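Side-chain contacts in argonaute protein (Marinitoga piezophila, PDB 5I4A), which uses short RNA guides with a 5'-hydroxyl end to bind complementary DNA or RNA targets and cleave them, and may defend its host against mobile genetic elements: residues A[308-313]-A[402-407]; A[317-320]-A[325-328]; A[483-488]-A[522-527]. One frame throughout, in Å; residues are numbered along the deposited sequence.

Interaction 1: residues A[308-313]-A[402-407]; sequences FFEVQK and ILKEKL. With nucleotides of chain B.
Lys404 meets Glu310 and Val311 with two different parts of its chain, in the Rossmann-like Mid domain. Its aliphatic portion comes first: CG lies 4.0 Å from CG1 of Val311, the two side chains crossing at about a right angle. Further out, CD passes OE1 of Glu310 at 3.5 Å. The ammonium end makes only a weak, long salt bridge, with NZ 3.5 Å from the same OE1. A water bridges the pair, donating to Glu310 OE1 at 3.0 Å and accepting from Lys404 NZ at 2.9 Å. The bend at chi3 (75°) turns NZ aside from an extended course, whereas Glu310 runs straight beyond CG and brings its carboxylate to the lysine. A second salt bridge, to Asp380, also holds NZ, and is its stronger polar contact. Beneath this polar pair, Val311 is buried against Leu378 of strand 374-379, on which Leu407 also packs.

Strand 398-403 passes directly into helix 404-409, and this junction binds the phosphate between the first two guide nucleotides. Lys406 extends past Leu403 to donate from NZ to both N7 and OP1 of A2 of chain B, 2.8 Å in each case, so one ammonium bridges the base and the phosphate of A2. At the N-cap position, the backbone N of Leu403 reaches OP2 of that nucleotide at 2.6 Å, with an almost straight N-H...O angle of 178°.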
loop_
_atom_site.group_PDB
_atom_site.type_symbol
_atom_site.label_atom_id
_atom_site.label_comp_id
_atom_site.label_asym_id
_atom_site.label_seq_id
_atom_site.Cartn_x
_atom_site.Cartn_y
_atom_site.Cartn_z
ATOM N N PHE A 308 -26.633 7.282 25.222
ATOM C CA PHE A 308 -26.450 8.641 25.723
ATOM C C PHE A 308 -26.176 8.635 27.220
ATOM O O PHE A 308 -25.230 9.276 27.695
ATOM C CB PHE A 308 -27.681 9.494 25.411
ATOM C CG PHE A 308 -27.673 10.835 26.093
ATOM C CD1 PHE A 308 -27.039 11.919 25.509
ATOM C CD2 PHE A 308 -28.289 11.009 27.325
ATOM C CE1 PHE A 308 -27.022 13.151 26.136
ATOM C CE2 PHE A 308 -28.273 12.236 27.957
ATOM C CZ PHE A 308 -27.639 13.310 27.362
ATOM N N PHE A 309 -27.002 7.919 27.985
ATOM C CA PHE A 309 -26.830 7.906 29.433
ATOM C C PHE A 309 -25.544 7.196 29.841
ATOM O O PHE A 309 -24.946 7.544 30.865
ATOM C CB PHE A 309 -28.049 7.265 30.099
ATOM C CG PHE A 309 -29.288 8.116 30.033
ATOM C CD1 PHE A 309 -29.342 9.334 30.692
ATOM C CD2 PHE A 309 -30.397 7.700 29.318
ATOM C CE1 PHE A 309 -30.477 10.122 30.636
ATOM C CE2 PHE A 309 -31.538 8.482 29.258
ATOM C CZ PHE A 309 -31.578 9.694 29.917
ATOM N N GLU A 310 -25.093 6.221 29.046
ATOM C CA GLU A 310 -23.830 5.551 29.339
ATOM C C GLU A 310 -22.652 6.517 29.296
ATOM O O GLU A 310 -21.659 6.316 30.004
ATOM C CB GLU A 310 -23.593 4.408 28.352
ATOM C CG GLU A 310 -24.574 3.255 28.451
ATOM C CD GLU A 310 -24.320 2.197 27.392
ATOM O OE1 GLU A 310 -23.320 2.325 26.653
ATOM O OE2 GLU A 310 -25.118 1.241 27.294
ATOM N N VAL A 311 -22.740 7.565 28.477
ATOM C CA VAL A 311 -21.636 8.487 28.252
ATOM C C VAL A 311 -21.959 9.899 28.723
ATOM O O VAL A 311 -21.216 10.833 28.420
ATOM C CB VAL A 311 -21.215 8.495 26.769
ATOM C CG1 VAL A 311 -20.832 7.094 26.317
ATOM C CG2 VAL A 311 -22.336 9.053 25.904
ATOM N N GLN A 312 -23.052 10.073 29.470
ATOM C CA GLN A 312 -23.507 11.416 29.821
ATOM C C GLN A 312 -22.479 12.156 30.673
ATOM O O GLN A 312 -22.260 13.359 30.486
ATOM C CB GLN A 312 -24.848 11.338 30.548
ATOM C CG GLN A 312 -25.468 12.688 30.850
ATOM C CD GLN A 312 -26.763 12.566 31.625
ATOM O OE1 GLN A 312 -27.032 11.536 32.242
ATOM N NE2 GLN A 312 -27.574 13.618 31.595
ATOM N N LYS A 313 -21.837 11.454 31.610
ATOM C CA LYS A 313 -20.825 12.093 32.448
ATOM C C LYS A 313 -19.681 12.637 31.601
ATOM O O LYS A 313 -19.252 13.784 31.777
ATOM C CB LYS A 313 -20.302 11.105 33.489
ATOM C CG LYS A 313 -19.257 11.696 34.419
ATOM C CD LYS A 313 -18.855 10.722 35.514
ATOM C CE LYS A 313 -17.847 11.352 36.465
ATOM N NZ LYS A 313 -16.575 11.713 35.777
ATOM N N ILE A 402 -17.235 8.470 16.061
ATOM C CA ILE A 402 -16.252 8.222 17.113
ATOM C C ILE A 402 -16.762 7.093 17.998
ATOM O O ILE A 402 -17.959 7.002 18.285
ATOM C CB ILE A 402 -15.951 9.501 17.929
ATOM C CG1 ILE A 402 -14.893 9.217 19.001
ATOM C CG2 ILE A 402 -17.226 10.069 18.548
ATOM C CD1 ILE A 402 -14.361 10.453 19.689
ATOM N N LEU A 403 -15.846 6.222 18.415
ATOM C CA LEU A 403 -16.207 5.092 19.257
ATOM C C LEU A 403 -16.661 5.565 20.632
ATOM O O LEU A 403 -16.022 6.420 21.254
ATOM C CB LEU A 403 -15.022 4.134 19.384
ATOM C CG LEU A 403 -14.584 3.479 18.073
ATOM C CD1 LEU A 403 -13.361 2.601 18.284
ATOM C CD2 LEU A 403 -15.731 2.672 17.486
ATOM N N LYS A 404 -17.778 5.000 21.101
ATOM C CA LYS A 404 -18.300 5.337 22.424
ATOM C C LYS A 404 -17.248 5.139 23.507
ATOM O O LYS A 404 -17.144 5.947 24.436
ATOM C CB LYS A 404 -19.548 4.497 22.717
ATOM C CG LYS A 404 -19.634 3.948 24.140
ATOM C CD LYS A 404 -20.871 3.075 24.339
ATOM C CE LYS A 404 -20.711 1.704 23.693
ATOM N NZ LYS A 404 -21.970 0.906 23.762
ATOM N N GLU A 405 -16.440 4.077 23.393
ATOM C CA GLU A 405 -15.435 3.803 24.417
ATOM C C GLU A 405 -14.375 4.893 24.479
ATOM O O GLU A 405 -13.832 5.167 25.554
ATOM C CB GLU A 405 -14.772 2.444 24.180
ATOM C CG GLU A 405 -14.493 2.098 22.729
ATOM C CD GLU A 405 -15.634 1.332 22.096
ATOM O OE1 GLU A 405 -16.752 1.888 22.006
ATOM O OE2 GLU A 405 -15.413 0.167 21.705
ATOM N N LYS A 406 -14.059 5.520 23.346
ATOM C CA LYS A 406 -13.069 6.589 23.356
ATOM C C LYS A 406 -13.633 7.897 23.890
ATOM O O LYS A 406 -12.859 8.755 24.328
ATOM C CB LYS A 406 -12.494 6.783 21.952
ATOM C CG LYS A 406 -11.723 5.568 21.460
ATOM C CD LYS A 406 -11.147 5.776 20.070
ATOM C CE LYS A 406 -10.421 4.524 19.593
ATOM N NZ LYS A 406 -9.661 4.758 18.333
ATOM N N LEU A 407 -14.955 8.070 23.869
ATOM C CA LEU A 407 -15.561 9.179 24.596
ATOM C C LEU A 407 -15.693 8.871 26.080
ATOM O O LEU A 407 -15.717 9.794 26.899
ATOM C CB LEU A 407 -16.933 9.526 24.013
ATOM C CG LEU A 407 -16.933 10.441 22.788
ATOM C CD1 LEU A 407 -18.328 10.982 22.518
ATOM C CD2 LEU A 407 -15.942 11.576 22.979
ATOM P P A B 2 -12.633 6.215 16.430
ATOM O OP1 A B 2 -11.660 5.099 16.463
ATOM O OP2 A B 2 -13.375 6.585 17.660
ATOM O "O5'" A B 2 -11.838 7.497 15.920
ATOM C "C5'" A B 2 -12.496 8.732 15.674
ATOM C "C4'" A B 2 -11.493 9.834 15.467
ATOM O "O4'" A B 2 -10.826 10.111 16.728
ATOM C "C3'" A B 2 -10.360 9.504 14.508
ATOM O "O3'" A B 2 -10.703 9.704 13.148
ATOM C "C2'" A B 2 -9.230 10.395 15.003
ATOM O "O2'" A B 2 -9.416 11.736 14.579
ATOM C "C1'" A B 2 -9.450 10.329 16.511
ATOM N N9 A B 2 -8.718 9.201 17.118
ATOM C C8 A B 2 -9.237 8.018 17.579
ATOM N N7 A B 2 -8.340 7.196 18.069
ATOM C C5 A B 2 -7.145 7.891 17.914
ATOM C C6 A B 2 -5.814 7.570 18.234
ATOM N N6 A B 2 -5.445 6.416 18.801
ATOM N N1 A B 2 -4.862 8.484 17.943
ATOM C C2 A B 2 -5.230 9.638 17.376
ATOM N N3 A B 2 -6.449 10.048 17.030
ATOM C C4 A B 2 -7.367 9.121 17.330
ATOM O "O5'" U B 1 -12.705 6.491 11.099
ATOM C "C5'" U B 1 -13.719 7.209 11.794
ATOM C "C4'" U B 1 -14.269 6.422 12.960
ATOM O "O4'" U B 1 -15.052 5.308 12.457
ATOM C "C3'" U B 1 -13.225 5.830 13.904
ATOM O "O3'" U B 1 -13.683 5.911 15.253
ATOM C "C2'" U B 1 -13.147 4.368 13.471
ATOM O "O2'" U B 1 -12.765 3.476 14.498
ATOM C "C1'" U B 1 -14.571 4.092 12.996
ATOM N N1 U B 1 -14.630 3.082 11.931
ATOM C C2 U B 1 -15.411 1.953 12.095
ATOM O O2 U B 1 -16.078 1.744 13.096
ATOM N N3 U B 1 -15.384 1.076 11.036
ATOM C C4 U B 1 -14.665 1.215 9.860
ATOM O O4 U B 1 -14.736 0.347 8.992
ATOM C C5 U B 1 -13.883 2.407 9.774
ATOM C C6 U B 1 -13.892 3.274 10.789
HETATM O O HOH W 1 -24.765 1.675 24.147
#

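Interaction 2: residues A[317-320]-A[325-328]; sequences ELFH and VFYR
Leu318 and Phe326 mark the closest backbone approach of segments 317-320 and 325-328, their CA atoms 6.0 Å apart, and a wider pi-type turn lies at residues 317-320. The aromatic contact is an edge-to-face (T-shaped) pair: the rim of Phe319 points at the face of Phe326, with centroids 4.8 Å apart and planes at 70°. Phe319 CE1 sits over the centre of the Phe326 ring, 3.7 Å from its CG. Phe326 presents this face with CG anti to its backbone N (chi1 -179°). One face of the Phe319 ring is in turn covered near its rim by CB of Leu318.

Leu318 uses a single branch across the contact. Its CD2 lies 3.8 Å from CG1 of Val325, the two side chains running alongside and pointing the same way, and 4.2 Å from CB of Phe326. On another flank, Tyr327 donates its hydroxyl to the backbone, OH to Phe319 O at 2.8 Å. The donor is tilted 19° from the carbonyl plane, and Phe319 O lies at the edge of the phenol ring, near its plane. Tyr327 CE2 also approaches Leu318 O, at 3.3 Å, so one phenol borders two successive carbonyls.

Ile415 of helix 412-424 touches Leu318, Val325 and Phe326, while Phe340 of strand 337-340 meets both Phe319 and Phe326. These are two consecutive helices packed at an angle and joined by a short turn, and they form part of the helical connection of the beta-alpha-beta crossover from strand 295-302 to strand 337-340 of the Rossmann-like Mid domain.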
loop_
_atom_site.group_PDB
_atom_site.type_symbol
_atom_site.label_atom_id
_atom_site.label_comp_id
_atom_site.label_asym_id
_atom_site.label_seq_id
_atom_site.Cartn_x
_atom_site.Cartn_y
_atom_site.Cartn_z
ATOM N N GLU A 317 -18.436 16.462 30.933
ATOM C CA GLU A 317 -17.051 16.881 31.130
ATOM C C GLU A 317 -16.473 17.498 29.861
ATOM O O GLU A 317 -15.671 18.435 29.929
ATOM C CB GLU A 317 -16.193 15.691 31.566
ATOM C CG GLU A 317 -16.504 15.176 32.960
ATOM C CD GLU A 317 -15.706 13.933 33.310
ATOM O OE1 GLU A 317 -15.134 13.318 32.388
ATOM O OE2 GLU A 317 -15.650 13.574 34.506
ATOM N N LEU A 318 -16.868 16.991 28.692
ATOM C CA LEU A 318 -16.288 17.474 27.448
ATOM C C LEU A 318 -16.976 18.738 26.946
ATOM O O LEU A 318 -16.305 19.665 26.475
ATOM C CB LEU A 318 -16.353 16.378 26.382
ATOM C CG LEU A 318 -15.246 15.319 26.447
ATOM C CD1 LEU A 318 -15.539 14.186 25.486
ATOM C CD2 LEU A 318 -13.902 15.957 26.133
ATOM N N PHE A 319 -18.306 18.800 27.032
ATOM C CA PHE A 319 -19.055 19.829 26.330
ATOM C C PHE A 319 -19.867 20.758 27.223
ATOM O O PHE A 319 -20.277 21.825 26.750
ATOM C CB PHE A 319 -19.985 19.176 25.298
ATOM C CG PHE A 319 -19.277 18.231 24.373
ATOM C CD1 PHE A 319 -18.398 18.708 23.418
ATOM C CD2 PHE A 319 -19.473 16.865 24.472
ATOM C CE1 PHE A 319 -17.736 17.840 22.562
ATOM C CE2 PHE A 319 -18.815 15.992 23.623
ATOM C CZ PHE A 319 -17.945 16.481 22.667
ATOM N N HIS A 320 -20.107 20.403 28.486
ATOM C CA HIS A 320 -20.745 21.333 29.408
ATOM C C HIS A 320 -19.746 22.220 30.131
ATOM O O HIS A 320 -20.115 23.310 30.580
ATOM C CB HIS A 320 -21.596 20.578 30.432
ATOM C CG HIS A 320 -22.946 20.183 29.921
ATOM N ND1 HIS A 320 -23.992 19.851 30.755
ATOM C CD2 HIS A 320 -23.422 20.072 28.659
ATOM C CE1 HIS A 320 -25.053 19.550 30.028
ATOM N NE2 HIS A 320 -24.734 19.677 28.753
ATOM N N VAL A 325 -10.917 19.977 27.551
ATOM C CA VAL A 325 -9.878 19.742 26.553
ATOM C C VAL A 325 -10.429 19.933 25.144
ATOM O O VAL A 325 -9.708 20.373 24.239
ATOM C CB VAL A 325 -9.264 18.340 26.750
ATOM C CG1 VAL A 325 -10.350 17.273 26.730
ATOM C CG2 VAL A 325 -8.194 18.054 25.709
ATOM N N PHE A 326 -11.713 19.626 24.933
ATOM C CA PHE A 326 -12.319 19.831 23.620
ATOM C C PHE A 326 -12.332 21.309 23.244
ATOM O O PHE A 326 -11.988 21.678 22.114
ATOM C CB PHE A 326 -13.739 19.255 23.599
ATOM C CG PHE A 326 -14.433 19.396 22.272
ATOM C CD1 PHE A 326 -14.327 18.404 21.311
ATOM C CD2 PHE A 326 -15.195 20.518 21.987
ATOM C CE1 PHE A 326 -14.961 18.533 20.088
ATOM C CE2 PHE A 326 -15.828 20.652 20.765
ATOM C CZ PHE A 326 -15.714 19.659 19.817
ATOM N N TYR A 327 -12.739 22.172 24.180
ATOM C CA TYR A 327 -12.802 23.602 23.889
ATOM C C TYR A 327 -11.414 24.228 23.828
ATOM O O TYR A 327 -11.193 25.163 23.055
ATOM C CB TYR A 327 -13.653 24.324 24.933
ATOM C CG TYR A 327 -15.132 24.032 24.832
ATOM C CD1 TYR A 327 -15.940 24.745 23.955
ATOM C CD2 TYR A 327 -15.721 23.049 25.617
ATOM C CE1 TYR A 327 -17.294 24.482 23.860
ATOM C CE2 TYR A 327 -17.073 22.780 25.528
ATOM C CZ TYR A 327 -17.855 23.501 24.647
ATOM O OH TYR A 327 -19.204 23.241 24.555
ATOM N N ARG A 328 -10.477 23.742 24.641
ATOM C CA ARG A 328 -9.113 24.257 24.565
ATOM C C ARG A 328 -8.454 23.858 23.251
ATOM O O ARG A 328 -7.704 24.646 22.665
ATOM C CB ARG A 328 -8.290 23.764 25.756
ATOM C CG ARG A 328 -8.817 24.236 27.107
ATOM C CD ARG A 328 -7.761 24.136 28.199
ATOM N NE ARG A 328 -7.196 22.796 28.314
ATOM C CZ ARG A 328 -7.761 21.806 28.996
ATOM N NH1 ARG A 328 -8.913 22.002 29.620
ATOM N NH2 ARG A 328 -7.174 20.619 29.049
#

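Interaction 3: residues A[483-488]-A[522-527]; sequences LNEKMN and FIEDIE
The carboxylates of Glu485 and Glu524 are turned nearly perpendicular, their planes 78° apart, and they do not meet group to group: the two OE2 atoms stay 4.9 Å from each other. Instead, Glu485 OE2 comes against the aliphatic part of Glu524 in an unusually short approach, 3.0 Å to CB, whose detail is doubtful. The same oxygen accepts a weak hydrogen bond from Asp525 N, at 3.3 Å with a bent N-H...O angle of 143°. Glu485 gets there by a bend at chi2 (85°), which folds its carboxylate toward the backbone at residues 524 and 525.

The Glu524 carboxylate is engaged on its own account. OE1 forms a salt bridge with Arg518 and OE2 a hydrogen bond with His452, which together limit its rotation and probably offset its charge in a buried setting. OE1 also receives a weak bond from Ile523 N at 3.2 Å.

The backbone under Glu485 is fixed by Asn484, the N-cap residue of helix 485-507. Its OD1 accepts from Met487 N at 2.8 Å, the donor lying in the carbonyl plane on a lone pair. Across the contact, Asp525 occupies the N-cap position of helix 526-532, so Glu485 reaches from the start of one helix to the start of the next. The Glu524 side chain lies about 10 Å from those of Asp449 and Asp519, whose manganese binding is inferred by similarity. Glu485 is inferred to be catalytic with Asp449, Asp519 and Asn627, a set consistent with the DEDX tetrad of the RNase H-fold PIWI domain, in which the glutamate is the one known in Argonautes as the glutamate finger.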
loop_
_atom_site.group_PDB
_atom_site.type_symbol
_atom_site.label_atom_id
_atom_site.label_comp_id
_atom_site.label_asym_id
_atom_site.label_seq_id
_atom_site.Cartn_x
_atom_site.Cartn_y
_atom_site.Cartn_z
ATOM N N LEU A 483 -12.065 -4.358 -19.611
ATOM C CA LEU A 483 -10.624 -4.360 -19.828
ATOM C C LEU A 483 -10.294 -4.209 -21.307
ATOM O O LEU A 483 -10.387 -5.167 -22.081
ATOM C CB LEU A 483 -9.995 -5.637 -19.262
ATOM C CG LEU A 483 -8.474 -5.778 -19.370
ATOM C CD1 LEU A 483 -7.769 -4.463 -19.069
ATOM C CD2 LEU A 483 -7.984 -6.866 -18.427
ATOM N N ASN A 484 -9.911 -2.999 -21.699
ATOM C CA ASN A 484 -9.535 -2.705 -23.076
ATOM C C ASN A 484 -8.637 -1.481 -23.044
ATOM O O ASN A 484 -9.080 -0.406 -22.624
ATOM C CB ASN A 484 -10.771 -2.468 -23.949
ATOM C CG ASN A 484 -10.414 -2.075 -25.373
ATOM O OD1 ASN A 484 -10.156 -0.904 -25.656
ATOM N ND2 ASN A 484 -10.414 -3.048 -26.278
ATOM N N GLU A 485 -7.380 -1.656 -23.459
ATOM C CA GLU A 485 -6.396 -0.582 -23.439
ATOM C C GLU A 485 -6.963 0.708 -24.012
ATOM O O GLU A 485 -6.886 1.773 -23.387
ATOM C CB GLU A 485 -5.152 -1.011 -24.226
ATOM C CG GLU A 485 -4.049 0.033 -24.270
ATOM C CD GLU A 485 -3.149 -0.033 -23.058
ATOM O OE1 GLU A 485 -2.327 -0.972 -22.982
ATOM O OE2 GLU A 485 -3.276 0.839 -22.175
ATOM N N LYS A 486 -7.566 0.624 -25.197
ATOM C CA LYS A 486 -8.028 1.834 -25.868
ATOM C C LYS A 486 -9.170 2.495 -25.110
ATOM O O LYS A 486 -9.220 3.725 -25.001
ATOM C CB LYS A 486 -8.447 1.513 -27.304
ATOM C CG LYS A 486 -9.156 2.657 -28.034
ATOM C CD LYS A 486 -8.315 3.923 -28.123
ATOM C CE LYS A 486 -8.933 4.946 -29.066
ATOM N NZ LYS A 486 -10.418 4.896 -29.006
ATOM N N MET A 487 -10.120 1.706 -24.602
ATOM C CA MET A 487 -11.218 2.321 -23.865
ATOM C C MET A 487 -10.722 2.894 -22.547
ATOM O O MET A 487 -11.088 4.011 -22.172
ATOM C CB MET A 487 -12.361 1.331 -23.641
ATOM C CG MET A 487 -13.016 0.901 -24.924
ATOM S SD MET A 487 -14.523 -0.010 -24.607
ATOM C CE MET A 487 -13.945 -1.125 -23.339
ATOM N N ASN A 488 -9.813 2.181 -21.874
ATOM C CA ASN A 488 -9.344 2.624 -20.562
ATOM C C ASN A 488 -8.561 3.932 -20.644
ATOM O O ASN A 488 -8.653 4.778 -19.753
ATOM C CB ASN A 488 -8.498 1.530 -19.915
ATOM C CG ASN A 488 -9.298 0.275 -19.616
ATOM O OD1 ASN A 488 -10.526 0.309 -19.528
ATOM N ND2 ASN A 488 -8.600 -0.842 -19.449
ATOM N N PHE A 522 3.621 2.344 -15.260
ATOM C CA PHE A 522 2.776 2.581 -16.423
ATOM C C PHE A 522 2.853 1.371 -17.346
ATOM O O PHE A 522 3.896 1.112 -17.956
ATOM C CB PHE A 522 3.219 3.837 -17.167
ATOM C CG PHE A 522 2.932 5.126 -16.437
ATOM C CD1 PHE A 522 3.822 5.625 -15.500
ATOM C CD2 PHE A 522 1.789 5.859 -16.716
ATOM C CE1 PHE A 522 3.574 6.817 -14.843
ATOM C CE2 PHE A 522 1.529 7.053 -16.061
ATOM C CZ PHE A 522 2.425 7.532 -15.122
ATOM N N ILE A 523 1.755 0.625 -17.452
ATOM C CA ILE A 523 1.650 -0.494 -18.380
ATOM C C ILE A 523 0.744 -0.168 -19.560
ATOM O O ILE A 523 0.641 -0.968 -20.501
ATOM C CB ILE A 523 1.196 -1.769 -17.639
ATOM C CG1 ILE A 523 2.193 -2.072 -16.521
ATOM C CG2 ILE A 523 1.160 -2.997 -18.539
ATOM C CD1 ILE A 523 3.630 -2.186 -17.020
ATOM N N GLU A 524 0.136 1.013 -19.570
ATOM C CA GLU A 524 -0.690 1.443 -20.686
ATOM C C GLU A 524 0.197 1.921 -21.833
ATOM O O GLU A 524 1.427 1.962 -21.732
ATOM C CB GLU A 524 -1.658 2.537 -20.238
ATOM C CG GLU A 524 -2.725 2.078 -19.245
ATOM C CD GLU A 524 -2.144 1.616 -17.919
ATOM O OE1 GLU A 524 -1.089 2.148 -17.512
ATOM O OE2 GLU A 524 -2.725 0.705 -17.296
ATOM N N ASP A 525 -0.432 2.283 -22.947
ATOM C CA ASP A 525 0.287 2.833 -24.095
ATOM C C ASP A 525 0.870 4.181 -23.690
ATOM O O ASP A 525 0.165 5.191 -23.660
ATOM C CB ASP A 525 -0.645 2.965 -25.293
ATOM C CG ASP A 525 0.098 2.978 -26.613
ATOM O OD1 ASP A 525 1.248 3.463 -26.649
ATOM O OD2 ASP A 525 -0.472 2.497 -27.616
ATOM N N ILE A 526 2.170 4.202 -23.381
ATOM C CA ILE A 526 2.753 5.372 -22.728
ATOM C C ILE A 526 2.778 6.570 -23.671
ATOM O O ILE A 526 2.584 7.714 -23.242
ATOM C CB ILE A 526 4.154 5.039 -22.177
ATOM C CG1 ILE A 526 4.627 6.146 -21.232
ATOM C CG2 ILE A 526 5.161 4.825 -23.301
ATOM C CD1 ILE A 526 3.693 6.388 -20.067
ATOM N N GLU A 527 2.996 6.332 -24.969
ATOM C CA GLU A 527 3.056 7.438 -25.921
ATOM C C GLU A 527 1.707 8.134 -26.038
ATOM O O GLU A 527 1.638 9.368 -26.097
ATOM C CB GLU A 527 3.523 6.934 -27.287
ATOM C CG GLU A 527 4.951 6.409 -27.294
ATOM C CD GLU A 527 5.963 7.465 -26.890
ATOM O OE1 GLU A 527 5.854 8.614 -27.371
ATOM O OE2 GLU A 527 6.865 7.149 -26.086
#

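Overall arrangement
From the N terminus, the chain first reaches residues 308-313 in the Mid domain, whose partner 402-407 follows only after 88 intervening residues. Interaction 2 falls within that long loop and closes a tight one of its own, with four residues between its segments. The two contacts share helix 312-320, their centres are 14 Å apart, and Leu407 CD2 packs on Leu318 CD1 at 3.6 Å, so helix 312-320 is joined to helix 404-409. Interaction 3 comes later, in series, closing a 33-residue loop of the PIWI domain. Its centre is 51 Å from that of interaction 1 and 53 Å from that of interaction 2, across the chain's centre.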